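Local atomic coordinates of ECXA (Escherichia coli, PDB entry 4L63), a protein that binds a zinc ion and probably acts as a metallopeptidase of the metzincin family. Residues K10-Y15 against L184-C189; N69-S74 against N229-V234; L166-N171 against S197-G202. One frame throughout, in Å; residues are numbered along the deposited sequence.

In the fold
Interaction 3 carries the zinc site, for H170 is one of its three histidine ligands, and the other two contacts lie beside it. Interaction 1 is centred about 9 Å from its centre: I13 O receives a probable hydrogen bond of 2.7 Å from L169 N, so strand 12-16 also pairs with the loop leading to H170. Helix 228-239 of interaction 2 touches both other contacts. N229 ND2 probably donates to K10 O (3.0 Å) and C189 O (3.1 Å), bridging the segments of interaction 1, while D230 OD2 probably accepts from I198 N (2.9 Å) in the Met-turn. The I13 side chain lies about 11 Å from the zinc, that of W71 about 10 Å.

Interaction 1: K10-Y15 against L184-C189; sequences KKVIGY and LEVARC
K11 lays its aliphatic chain against the carboxylate of E185, CG lying 3.6 Å from OE2, and the two side chains cross at about a right angle. R188 holds the same carboxylate by the edge of its guanidinium, E185 CD sitting in that plane. R188 NH1 reaches E185 OE1 on its syn side, 33° out of the carboxylate plane, at 2.8 Å and almost straight; R188 NE meets E185 OE2 from above that plane, 46° out. The ammonium of K11 instead salt-bridges E8.

Next to this polar cluster runs an antiparallel ladder, strand 12-16 the outer and strand 181-186 the central member of a three-stranded sheet. G14 and L184 form a hydrogen-bonded pair, G14 N to L184 O at 2.8 Å and L184 N to G14 O at 2.9 Å. I13 and E185 are the non-hydrogen-bonded pair beside it; CD1 of I13 rests 3.5 Å from E185 CA. On the other face, V12 CG1 meets V186 CG2 at 3.9 Å. Where the strands part, water takes over: one molecule accepts from V12 N and donates to V186 O and E185 OE2, and another links K10 O to the amide of C189, disulfide-bonded to C252.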
ATOM      1  N   LYS A  10      12.576  -0.036  -7.566  1.00 31.24           N
ATOM      2  CA  LYS A  10      11.607  -1.132  -7.491  1.00 31.75           C
ATOM      3  C   LYS A  10      10.515  -0.981  -8.541  1.00 31.48           C
ATOM      4  O   LYS A  10       9.577  -1.778  -8.579  1.00 32.93           O
ATOM      5  CB  LYS A  10      10.942  -1.192  -6.112  1.00 31.36           C
ATOM      6  CG  LYS A  10      11.881  -1.230  -4.946  1.00 46.07           C
ATOM      7  CD  LYS A  10      11.122  -1.482  -3.648  1.00 39.65           C
ATOM      8  CE  LYS A  10      10.222  -0.307  -3.219  1.00 34.75           C
ATOM      9  NZ  LYS A  10       9.631  -0.613  -1.850  1.00 32.34           N
ATOM     10  N   LYS A  11      10.618   0.071  -9.347  1.00 30.90           N
ATOM     11  CA  LYS A  11       9.610   0.381 -10.361  1.00 30.84           C
ATOM     12  C   LYS A  11       9.835  -0.493 -11.572  1.00 32.26           C
ATOM     13  O   LYS A  11      10.958  -0.591 -12.052  1.00 32.94           O
ATOM     14  CB  LYS A  11       9.684   1.863 -10.760  1.00 30.03           C
ATOM     15  CG  LYS A  11       8.668   2.284 -11.805  1.00 30.24           C
ATOM     16  CD  LYS A  11       8.931   3.731 -12.244  1.00 39.28           C
ATOM     17  CE  LYS A  11       8.456   4.718 -11.193  1.00 44.64           C
ATOM     18  NZ  LYS A  11       8.804   6.121 -11.553  1.00 52.80           N
ATOM     19  N   VAL A  12       8.766  -1.105 -12.072  1.00 32.91           N
ATOM     20  CA  VAL A  12       8.861  -2.050 -13.172  1.00 34.55           C
ATOM     21  C   VAL A  12       8.000  -1.554 -14.319  1.00 34.96           C
ATOM     22  O   VAL A  12       6.841  -1.190 -14.113  1.00 34.47           O
ATOM     23  CB  VAL A  12       8.405  -3.463 -12.740  1.00 35.59           C
ATOM     24  CG1 VAL A  12       8.405  -4.434 -13.936  1.00 37.54           C
ATOM     25  CG2 VAL A  12       9.296  -3.967 -11.616  1.00 35.54           C
ATOM     26  N   ILE A  13       8.575  -1.540 -15.516  1.00 36.08           N
ATOM     27  CA  ILE A  13       7.915  -0.992 -16.688  1.00 36.81           C
ATOM     28  C   ILE A  13       7.694  -2.088 -17.719  1.00 38.92           C
ATOM     29  O   ILE A  13       8.628  -2.805 -18.068  1.00 40.00           O
ATOM     30  CB  ILE A  13       8.738   0.142 -17.323  1.00 36.69           C
ATOM     31  CG1 ILE A  13       9.071   1.222 -16.280  1.00 34.82           C
ATOM     32  CG2 ILE A  13       8.029   0.714 -18.553  1.00 37.78           C
ATOM     33  CD1 ILE A  13       7.850   1.860 -15.640  1.00 33.70           C
ATOM     34  N   GLY A  14       6.459  -2.210 -18.196  1.00 39.70           N
ATOM     35  CA  GLY A  14       6.108  -3.234 -19.165  1.00 41.95           C
ATOM     36  C   GLY A  14       5.877  -2.610 -20.527  1.00 44.20           C
ATOM     37  O   GLY A  14       5.630  -1.406 -20.625  1.00 42.49           O
ATOM     38  N   TYR A  15       5.952  -3.404 -21.583  1.00 45.63           N
ATOM     39  CA  TYR A  15       5.813  -2.923 -22.948  1.00 47.43           C
ATOM     40  C   TYR A  15       4.373  -2.892 -23.389  1.00 48.55           C
ATOM     41  O   TYR A  15       3.768  -3.914 -23.499  1.00 49.92           O
ATOM     42  CB  TYR A  15       6.597  -3.859 -23.852  1.00 49.77           C
ATOM     43  CG  TYR A  15       7.145  -3.250 -25.120  1.00 51.42           C
ATOM     44  CD1 TYR A  15       8.316  -3.690 -25.662  1.00 52.36           C
ATOM     45  CD2 TYR A  15       6.477  -2.254 -25.758  1.00 57.31           C
ATOM     46  CE1 TYR A  15       8.815  -3.141 -26.807  1.00 54.11           C
ATOM     47  CE2 TYR A  15       6.969  -1.701 -26.907  1.00 59.20           C
ATOM     48  CZ  TYR A  15       8.133  -2.153 -27.424  1.00 54.91           C
ATOM     49  OH  TYR A  15       8.604  -1.591 -28.578  1.00 56.94           O
ATOM     50  N   LEU A 184       4.844   1.340 -19.899  1.00 36.76           N
ATOM     51  CA  LEU A 184       3.839   1.665 -18.899  1.00 33.24           C
ATOM     52  C   LEU A 184       4.183   0.901 -17.634  1.00 32.07           C
ATOM     53  O   LEU A 184       4.489  -0.291 -17.706  1.00 33.60           O
ATOM     54  CB  LEU A 184       2.429   1.290 -19.372  1.00 36.20           C
ATOM     55  CG  LEU A 184       1.821   2.117 -20.502  1.00 47.17           C
ATOM     56  CD1 LEU A 184       0.367   1.716 -20.701  1.00 54.10           C
ATOM     57  CD2 LEU A 184       1.939   3.604 -20.216  1.00 48.33           C
ATOM     58  N   GLU A 185       4.135   1.584 -16.494  1.00 30.78           N
ATOM     59  CA  GLU A 185       4.454   0.963 -15.219  1.00 29.84           C
ATOM     60  C   GLU A 185       3.459  -0.147 -14.909  1.00 31.15           C
ATOM     61  O   GLU A 185       2.259   0.029 -15.071  1.00 32.19           O
ATOM     62  CB  GLU A 185       4.452   1.985 -14.080  1.00 28.73           C
ATOM     63  CG  GLU A 185       4.976   1.388 -12.772  1.00 28.01           C
ATOM     64  CD  GLU A 185       4.988   2.367 -11.606  1.00 32.78           C
ATOM     65  OE1 GLU A 185       4.669   3.568 -11.798  1.00 34.82           O
ATOM     66  OE2 GLU A 185       5.317   1.923 -10.489  1.00 31.19           O
ATOM     67  N   VAL A 186       3.967  -1.289 -14.460  1.00 30.38           N
ATOM     68  CA  VAL A 186       3.099  -2.392 -14.073  1.00 31.00           C
ATOM     69  C   VAL A 186       3.441  -2.855 -12.652  1.00 30.30           C
ATOM     70  O   VAL A 186       4.540  -2.602 -12.150  1.00 29.66           O
ATOM     71  CB  VAL A 186       3.219  -3.581 -15.046  1.00 32.69           C
ATOM     72  CG1 VAL A 186       2.719  -3.185 -16.440  1.00 33.75           C
ATOM     73  CG2 VAL A 186       4.669  -4.061 -15.135  1.00 32.94           C
ATOM     74  N   ALA A 187       2.479  -3.516 -12.014  1.00 30.69           N
ATOM     75  CA  ALA A 187       2.736  -4.278 -10.790  1.00 30.63           C
ATOM     76  C   ALA A 187       3.373  -3.455  -9.674  1.00 36.98           C
ATOM     77  O   ALA A 187       4.177  -3.981  -8.900  1.00 29.40           O
ATOM     78  CB  ALA A 187       3.627  -5.491 -11.112  1.00 31.81           C
ATOM     79  N   ARG A 188       3.027  -2.173  -9.587  1.00 28.41           N
ATOM     80  CA  ARG A 188       3.644  -1.314  -8.574  1.00 27.49           C
ATOM     81  C   ARG A 188       3.461  -1.861  -7.163  1.00 27.56           C
ATOM     82  O   ARG A 188       2.363  -2.281  -6.774  1.00 27.97           O
ATOM     83  CB  ARG A 188       3.072   0.096  -8.633  1.00 26.96           C
ATOM     84  CG  ARG A 188       3.504   0.961  -7.451  1.00 29.77           C
ATOM     85  CD  ARG A 188       2.714   2.246  -7.450  1.00 31.79           C
ATOM     86  NE  ARG A 188       3.076   3.034  -8.619  1.00 40.90           N
ATOM     87  CZ  ARG A 188       2.723   4.301  -8.802  1.00 53.39           C
ATOM     88  NH1 ARG A 188       3.116   4.947  -9.893  1.00 45.67           N
ATOM     89  NH2 ARG A 188       1.990   4.921  -7.885  1.00 52.10           N
ATOM     90  N   CYS A 189       4.545  -1.846  -6.400  1.00 27.41           N
ATOM     91  CA  CYS A 189       4.453  -2.171  -4.988  1.00 27.62           C
ATOM     92  C   CYS A 189       5.552  -1.449  -4.241  1.00 28.85           C
ATOM     93  O   CYS A 189       6.720  -1.828  -4.310  1.00 30.15           O
ATOM     94  CB  CYS A 189       4.541  -3.673  -4.763  1.00 28.68           C
ATOM     95  SG  CYS A 189       4.408  -4.083  -2.992  1.00 31.66           S
TER
HETATM   96  O   HOH W   1       6.870  -0.662  -7.700  1.00 29.48           O
HETATM   97  O   HOH W   2       6.227  -0.757 -10.649  1.00 26.75           O

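Interaction 2: N69-S74 against N229-V234; sequences NEWAPS and NDIEGV
I231 and W71 meet between helix 228-239 and the turn that follows helix 60-70, and with S74 they bury most of the surface of this contact. I231 contributes both of its methyl ends. CG2, anti to the backbone N, presses on the short 3-10 segment 72-74, with S74 N at 3.6 Å. CD1 extends between the turn and the indole, reaching P73 CB at 4.1 Å and W71 CE3 at 4.2 Å.

The six-membered part of the W71 indole does the touching. CZ3 lies 3.6 Å from V234 CG2, the side chains crossing at about a right angle, and the methyl approaches the ring obliquely. The carbonyl O of D230 sits at the ring edge, near its plane, 3.7 Å from CZ3, and D230 CB packs beside the same atom. At the far end of the indole, NE1 donates to K159 O, so the indole spans from helix 228-239 to helix 146-165.

S74 brings CB and OG against V234; CG1 of the valine is 3.4 Å from OG. Its chi1 of 71° puts OG between the backbone N and the carbonyl carbon, from where it donates to W71 O at 2.7 Å. That oxygen also accepts from S74 N, so two bonds of one residue close the turn.

No hydrogen bond crosses the contact. S74 OG and N bond within their own turn and W71 NE1 to K159 O, and what joins the segments is close fitting of methyl groups, ring and ring edge, consistent with an interface held mainly by the fit of apolar groups.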
ATOM      1  N   ASN A  69      15.042 -20.104 -15.464  1.00 96.76           N
ATOM      2  CA  ASN A  69      14.565 -20.694 -14.221  1.00 84.77           C
ATOM      3  C   ASN A  69      14.476 -19.651 -13.117  1.00 82.02           C
ATOM      4  O   ASN A  69      13.679 -19.784 -12.190  1.00 76.31           O
ATOM      5  CB  ASN A  69      15.477 -21.823 -13.772  1.00 84.55           C
ATOM      6  CG  ASN A  69      14.887 -22.615 -12.630  1.00 91.28           C
ATOM      7  OD1 ASN A  69      13.979 -23.425 -12.822  1.00 96.70           O
ATOM      8  ND2 ASN A  69      15.374 -22.357 -11.420  1.00 88.83           N
ATOM      9  N   GLU A  70      15.324 -18.629 -13.215  1.00 79.33           N
ATOM     10  CA  GLU A  70      15.285 -17.485 -12.308  1.00 74.68           C
ATOM     11  C   GLU A  70      13.942 -16.783 -12.393  1.00 73.06           C
ATOM     12  O   GLU A  70      13.460 -16.212 -11.413  1.00 73.49           O
ATOM     13  CB  GLU A  70      16.390 -16.488 -12.648  1.00 78.81           C
ATOM     14  CG  GLU A  70      17.800 -16.971 -12.423  1.00 87.29           C
ATOM     15  CD  GLU A  70      18.299 -16.626 -11.043  1.00 92.63           C
ATOM     16  OE1 GLU A  70      18.753 -15.477 -10.852  1.00 87.09           O
ATOM     17  OE2 GLU A  70      18.248 -17.501 -10.155  1.00100.30           O
ATOM     18  N   TRP A  71      13.358 -16.804 -13.586  1.00 63.23           N
ATOM     19  CA  TRP A  71      12.121 -16.084 -13.860  1.00 65.25           C
ATOM     20  C   TRP A  71      10.900 -16.989 -13.712  1.00 68.44           C
ATOM     21  O   TRP A  71       9.759 -16.525 -13.784  1.00 62.76           O
ATOM     22  CB  TRP A  71      12.161 -15.471 -15.263  1.00 62.40           C
ATOM     23  CG  TRP A  71      13.092 -14.308 -15.407  1.00 61.14           C
ATOM     24  CD1 TRP A  71      14.394 -14.340 -15.825  1.00 60.78           C
ATOM     25  CD2 TRP A  71      12.791 -12.935 -15.135  1.00 57.10           C
ATOM     26  NE1 TRP A  71      14.919 -13.069 -15.831  1.00 58.46           N
ATOM     27  CE2 TRP A  71      13.954 -12.186 -15.407  1.00 56.55           C
ATOM     28  CE3 TRP A  71      11.650 -12.263 -14.683  1.00 55.31           C
ATOM     29  CZ2 TRP A  71      14.011 -10.806 -15.251  1.00 53.44           C
ATOM     30  CZ3 TRP A  71      11.709 -10.879 -14.521  1.00 52.60           C
ATOM     31  CH2 TRP A  71      12.880 -10.172 -14.803  1.00 51.68           C
ATOM     32  N   ALA A  72      11.153 -18.274 -13.485  1.00 66.01           N
ATOM     33  CA  ALA A  72      10.098 -19.282 -13.333  1.00 68.00           C
ATOM     34  C   ALA A  72       9.021 -18.968 -12.272  1.00 66.56           C
ATOM     35  O   ALA A  72       7.865 -19.351 -12.459  1.00 67.70           O
ATOM     36  CB  ALA A  72      10.729 -20.642 -13.037  1.00 70.61           C
ATOM     37  N   PRO A  73       9.384 -18.293 -11.156  1.00 70.58           N
ATOM     38  CA  PRO A  73       8.329 -17.892 -10.208  1.00 70.85           C
ATOM     39  C   PRO A  73       7.199 -17.040 -10.806  1.00 68.93           C
ATOM     40  O   PRO A  73       6.140 -16.919 -10.181  1.00 61.53           O
ATOM     41  CB  PRO A  73       9.100 -17.087  -9.160  1.00 60.44           C
ATOM     42  CG  PRO A  73      10.440 -17.717  -9.142  1.00 61.52           C
ATOM     43  CD  PRO A  73      10.726 -18.124 -10.560  1.00 66.17           C
ATOM     44  N   SER A  74       7.415 -16.464 -11.986  1.00 61.52           N
ATOM     45  CA  SER A  74       6.374 -15.693 -12.658  1.00 60.78           C
ATOM     46  C   SER A  74       5.294 -16.591 -13.273  1.00 63.38           C
ATOM     47  O   SER A  74       4.216 -16.113 -13.621  1.00 63.09           O
ATOM     48  CB  SER A  74       6.982 -14.808 -13.744  1.00 59.77           C
ATOM     49  OG  SER A  74       7.422 -15.602 -14.823  1.00 62.17           O
ATOM     50  N   ASN A 229       9.048  -7.513  -7.446  1.00 35.95           N
ATOM     51  CA  ASN A 229       8.254  -6.737  -8.394  1.00 34.51           C
ATOM     52  C   ASN A 229       8.528  -7.142  -9.846  1.00 34.65           C
ATOM     53  O   ASN A 229       7.616  -7.103 -10.676  1.00 34.30           O
ATOM     54  CB  ASN A 229       8.485  -5.234  -8.204  1.00 33.45           C
ATOM     55  CG  ASN A 229       7.828  -4.709  -6.935  1.00 33.66           C
ATOM     56  OD1 ASN A 229       7.216  -5.471  -6.194  1.00 34.60           O
ATOM     57  ND2 ASN A 229       7.934  -3.408  -6.693  1.00 33.35           N
ATOM     58  N   ASP A 230       9.769  -7.521 -10.155  1.00 35.61           N
ATOM     59  CA  ASP A 230      10.092  -8.033 -11.492  1.00 36.55           C
ATOM     60  C   ASP A 230       9.211  -9.236 -11.832  1.00 37.77           C
ATOM     61  O   ASP A 230       8.677  -9.344 -12.938  1.00 38.04           O
ATOM     62  CB  ASP A 230      11.564  -8.448 -11.588  1.00 38.30           C
ATOM     63  CG  ASP A 230      12.512  -7.267 -11.636  1.00 43.38           C
ATOM     64  OD1 ASP A 230      12.082  -6.154 -12.013  1.00 40.95           O
ATOM     65  OD2 ASP A 230      13.699  -7.462 -11.295  1.00 44.63           O
ATOM     66  N   ILE A 231       9.069 -10.139 -10.867  1.00 38.98           N
ATOM     67  CA  ILE A 231       8.270 -11.350 -11.044  1.00 40.92           C
ATOM     68  C   ILE A 231       6.794 -11.002 -11.237  1.00 40.05           C
ATOM     69  O   ILE A 231       6.137 -11.530 -12.127  1.00 41.27           O
ATOM     70  CB  ILE A 231       8.425 -12.305  -9.838  1.00 42.86           C
ATOM     71  CG1 ILE A 231       9.868 -12.804  -9.727  1.00 44.50           C
ATOM     72  CG2 ILE A 231       7.455 -13.464  -9.937  1.00 45.32           C
ATOM     73  CD1 ILE A 231      10.362 -13.582 -10.945  1.00 47.86           C
ATOM     74  N   GLU A 232       6.275 -10.101 -10.408  1.00 38.42           N
ATOM     75  CA  GLU A 232       4.895  -9.651 -10.556  1.00 37.96           C
ATOM     76  C   GLU A 232       4.676  -8.921 -11.887  1.00 36.89           C
ATOM     77  O   GLU A 232       3.585  -8.990 -12.467  1.00 37.54           O
ATOM     78  CB  GLU A 232       4.500  -8.744  -9.387  1.00 36.95           C
ATOM     79  CG  GLU A 232       4.369  -9.487  -8.069  1.00 44.01           C
ATOM     80  CD  GLU A 232       3.461 -10.697  -8.177  1.00 56.52           C
ATOM     81  OE1 GLU A 232       2.313 -10.546  -8.646  1.00 57.12           O
ATOM     82  OE2 GLU A 232       3.900 -11.801  -7.797  1.00 64.99           O
ATOM     83  N   GLY A 233       5.712  -8.226 -12.359  1.00 35.74           N
ATOM     84  CA  GLY A 233       5.654  -7.540 -13.637  1.00 35.22           C
ATOM     85  C   GLY A 233       5.403  -8.523 -14.771  1.00 37.13           C
ATOM     86  O   GLY A 233       4.563  -8.287 -15.640  1.00 37.52           O
ATOM     87  N   VAL A 234       6.130  -9.635 -14.759  1.00 38.85           N
ATOM     88  CA  VAL A 234       5.960 -10.653 -15.798  1.00 41.42           C
ATOM     89  C   VAL A 234       4.594 -11.340 -15.687  1.00 42.86           C
ATOM     90  O   VAL A 234       3.982 -11.667 -16.705  1.00 47.11           O
ATOM     91  CB  VAL A 234       7.102 -11.692 -15.755  1.00 50.46           C
ATOM     92  CG1 VAL A 234       6.867 -12.814 -16.771  1.00 47.02           C
ATOM     93  CG2 VAL A 234       8.433 -11.005 -16.043  1.00 42.93           C
TER

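Interaction 3: L166-N171 against S197-G202; sequences LGLLHN and SIMLNG. With ZN (zinc ion), chain G.
N171 and the 197-202 segment are tied by two hydrogen bonds. The backbone N of N171 donates to M199 O at 3.2 Å, bent to 144° at the hydrogen and rising above the carbonyl plane. In return, N171 OD1 accepts from N201 N at 2.9 Å; chi1 of 73° sets CG of N171 between its backbone N and carbonyl carbon. M199 O also receives a CA-H...O contact from H170 and lies near the plane of the imidazole, at its edge.

H170 coordinates zinc through NE2 at 2.1 Å, completing with H160 and H164 the HExxHxxGxxH signature of the metzincins; a water stands 2.5 Å from the metal. G167, the C-prime residue of a Schellman motif with positive phi, ends helix 146-165 ahead of H170, as the glycine of this signature does in metzincins. The segment opposite is the Met-turn of the family, a type I turn from S197 to L200 in which S197 OG accepts from M199 N, an ST turn.

N201 CA lies over one face of the H170 ring, offset toward the rim, in a CH-pi contact 4.2 Å from the centroid, while H170 ND1 is hydrogen-bonded to E173 OE2. One apolar pair is present, L168 CD1 with M199 CG at 4.1 Å; M199 also packs on H160 and H164, and L200 CD2 packs on the N171 amide, 3.7 Å from its CG.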
ATOM      1  N   LEU A 166      10.565 -11.175 -21.917  1.00 51.55           N
ATOM      2  CA  LEU A 166       9.298 -11.355 -21.219  1.00 54.02           C
ATOM      3  C   LEU A 166       8.448 -10.090 -21.157  1.00 53.91           C
ATOM      4  O   LEU A 166       7.457 -10.051 -20.436  1.00 53.93           O
ATOM      5  CB  LEU A 166       9.555 -11.868 -19.796  1.00 49.85           C
ATOM      6  CG  LEU A 166      10.238 -13.236 -19.714  1.00 54.95           C
ATOM      7  CD1 LEU A 166      10.570 -13.607 -18.279  1.00 51.82           C
ATOM      8  CD2 LEU A 166       9.377 -14.310 -20.379  1.00 55.41           C
ATOM      9  N   GLY A 167       8.837  -9.051 -21.894  1.00 47.20           N
ATOM     10  CA  GLY A 167       7.984  -7.884 -22.043  1.00 45.43           C
ATOM     11  C   GLY A 167       8.276  -6.733 -21.093  1.00 44.36           C
ATOM     12  O   GLY A 167       7.510  -5.760 -21.032  1.00 41.13           O
ATOM     13  N   LEU A 168       9.373  -6.827 -20.350  1.00 42.03           N
ATOM     14  CA  LEU A 168       9.745  -5.729 -19.459  1.00 39.72           C
ATOM     15  C   LEU A 168      10.709  -4.761 -20.137  1.00 39.83           C
ATOM     16  O   LEU A 168      11.470  -5.137 -21.037  1.00 41.74           O
ATOM     17  CB  LEU A 168      10.369  -6.261 -18.169  1.00 39.60           C
ATOM     18  CG  LEU A 168       9.453  -7.175 -17.353  1.00 40.10           C
ATOM     19  CD1 LEU A 168      10.107  -7.542 -16.032  1.00 38.74           C
ATOM     20  CD2 LEU A 168       8.094  -6.522 -17.127  1.00 38.11           C
ATOM     21  N   LEU A 169      10.660  -3.508 -19.702  1.00 38.05           N
ATOM     22  CA  LEU A 169      11.593  -2.493 -20.168  1.00 38.19           C
ATOM     23  C   LEU A 169      12.454  -2.083 -18.978  1.00 38.91           C
ATOM     24  O   LEU A 169      12.566  -2.841 -18.013  1.00 36.83           O
ATOM     25  CB  LEU A 169      10.840  -1.308 -20.776  1.00 37.64           C
ATOM     26  CG  LEU A 169       9.987  -1.692 -21.999  1.00 42.33           C
ATOM     27  CD1 LEU A 169       9.012  -0.586 -22.357  1.00 40.82           C
ATOM     28  CD2 LEU A 169      10.861  -2.036 -23.206  1.00 47.15           C
ATOM     29  N   HIS A 170      13.064  -0.901 -19.032  1.00 36.81           N
ATOM     30  CA  HIS A 170      13.882  -0.443 -17.906  1.00 36.12           C
ATOM     31  C   HIS A 170      13.073   0.342 -16.894  1.00 34.20           C
ATOM     32  O   HIS A 170      12.061   0.945 -17.243  1.00 33.59           O
ATOM     33  CB  HIS A 170      15.036   0.425 -18.396  1.00 37.19           C
ATOM     34  CG  HIS A 170      15.999  -0.305 -19.274  1.00 39.37           C
ATOM     35  ND1 HIS A 170      16.525   0.251 -20.418  1.00 40.84           N
ATOM     36  CD2 HIS A 170      16.528  -1.546 -19.175  1.00 40.61           C
ATOM     37  CE1 HIS A 170      17.336  -0.621 -20.993  1.00 42.88           C
ATOM     38  NE2 HIS A 170      17.358  -1.716 -20.256  1.00 42.81           N
ATOM     39  N   ASN A 171      13.558   0.368 -15.655  1.00 33.64           N
ATOM     40  CA  ASN A 171      12.844   1.016 -14.545  1.00 32.08           C
ATOM     41  C   ASN A 171      12.437   2.454 -14.831  1.00 31.60           C
ATOM     42  O   ASN A 171      11.390   2.907 -14.363  1.00 31.70           O
ATOM     43  CB  ASN A 171      13.694   0.958 -13.267  1.00 32.11           C
ATOM     44  CG  ASN A 171      14.881   1.916 -13.291  1.00 33.00           C
ATOM     45  OD1 ASN A 171      15.737   1.839 -14.170  1.00 34.37           O
ATOM     46  ND2 ASN A 171      14.965   2.790 -12.280  1.00 32.53           N
ATOM     47  N   SER A 197      15.382  -3.882  -8.778  1.00 35.33           N
ATOM     48  CA  SER A 197      15.027  -4.622  -9.984  1.00 38.95           C
ATOM     49  C   SER A 197      16.281  -4.956 -10.787  1.00 37.83           C
ATOM     50  O   SER A 197      17.232  -4.183 -10.819  1.00 38.30           O
ATOM     51  CB  SER A 197      14.053  -3.811 -10.842  1.00 35.79           C
ATOM     52  OG  SER A 197      13.771  -4.466 -12.068  1.00 35.62           O
ATOM     53  N   ILE A 198      16.277  -6.117 -11.427  1.00 39.30           N
ATOM     54  CA  ILE A 198      17.366  -6.491 -12.307  1.00 41.48           C
ATOM     55  C   ILE A 198      17.168  -5.818 -13.672  1.00 41.09           C
ATOM     56  O   ILE A 198      18.011  -5.928 -14.566  1.00 42.84           O
ATOM     57  CB  ILE A 198      17.461  -8.029 -12.440  1.00 43.68           C
ATOM     58  CG1 ILE A 198      18.826  -8.441 -13.011  1.00 47.33           C
ATOM     59  CG2 ILE A 198      16.266  -8.577 -13.219  1.00 43.36           C
ATOM     60  CD1 ILE A 198      19.155  -9.910 -12.832  1.00 54.70           C
ATOM     61  N   MET A 199      16.058  -5.093 -13.816  1.00 39.02           N
ATOM     62  CA  MET A 199      15.795  -4.335 -15.043  1.00 38.70           C
ATOM     63  C   MET A 199      16.119  -2.852 -14.888  1.00 37.64           C
ATOM     64  O   MET A 199      15.621  -2.024 -15.657  1.00 36.97           O
ATOM     65  CB  MET A 199      14.339  -4.491 -15.476  1.00 37.67           C
ATOM     66  CG  MET A 199      13.894  -5.932 -15.617  1.00 39.35           C
ATOM     67  SD  MET A 199      14.954  -6.833 -16.775  1.00 42.00           S
ATOM     68  CE  MET A 199      14.641  -5.951 -18.318  1.00 42.01           C
ATOM     69  N   LEU A 200      16.926  -2.519 -13.885  1.00 37.76           N
ATOM     70  CA  LEU A 200      17.484  -1.173 -13.774  1.00 37.50           C
ATOM     71  C   LEU A 200      18.129  -0.782 -15.097  1.00 41.77           C
ATOM     72  O   LEU A 200      18.751  -1.614 -15.759  1.00 40.66           O
ATOM     73  CB  LEU A 200      18.519  -1.094 -12.654  1.00 38.37           C
ATOM     74  CG  LEU A 200      17.994  -1.170 -11.222  1.00 37.20           C
ATOM     75  CD1 LEU A 200      19.149  -1.004 -10.237  1.00 38.58           C
ATOM     76  CD2 LEU A 200      16.901  -0.137 -10.979  1.00 37.10           C
ATOM     77  N   ASN A 201      17.955   0.474 -15.496  1.00 38.27           N
ATOM     78  CA  ASN A 201      18.602   0.976 -16.696  1.00 39.77           C
ATOM     79  C   ASN A 201      20.110   1.037 -16.466  1.00 41.79           C
ATOM     80  O   ASN A 201      20.584   1.753 -15.580  1.00 41.76           O
ATOM     81  CB  ASN A 201      18.041   2.351 -17.071  1.00 44.43           C
ATOM     82  CG  ASN A 201      18.388   2.761 -18.485  1.00 43.67           C
ATOM     83  OD1 ASN A 201      19.480   2.476 -18.974  1.00 42.41           O
ATOM     84  ND2 ASN A 201      17.461   3.447 -19.148  1.00 39.74           N
ATOM     85  N   GLY A 202      20.859   0.274 -17.260  1.00 43.85           N
ATOM     86  CA  GLY A 202      22.293   0.140 -17.070  1.00 46.21           C
ATOM     87  C   GLY A 202      23.065   1.395 -17.424  1.00 49.13           C
ATOM     88  O   GLY A 202      24.242   1.535 -17.078  1.00 49.34           O
TER
HETATM   89 ZN    ZN G 301      18.107  -3.537 -20.934  1.00 56.60          ZN
HETATM   90  O   HOH W   3      19.722  -4.356 -22.646  1.00 50.71           O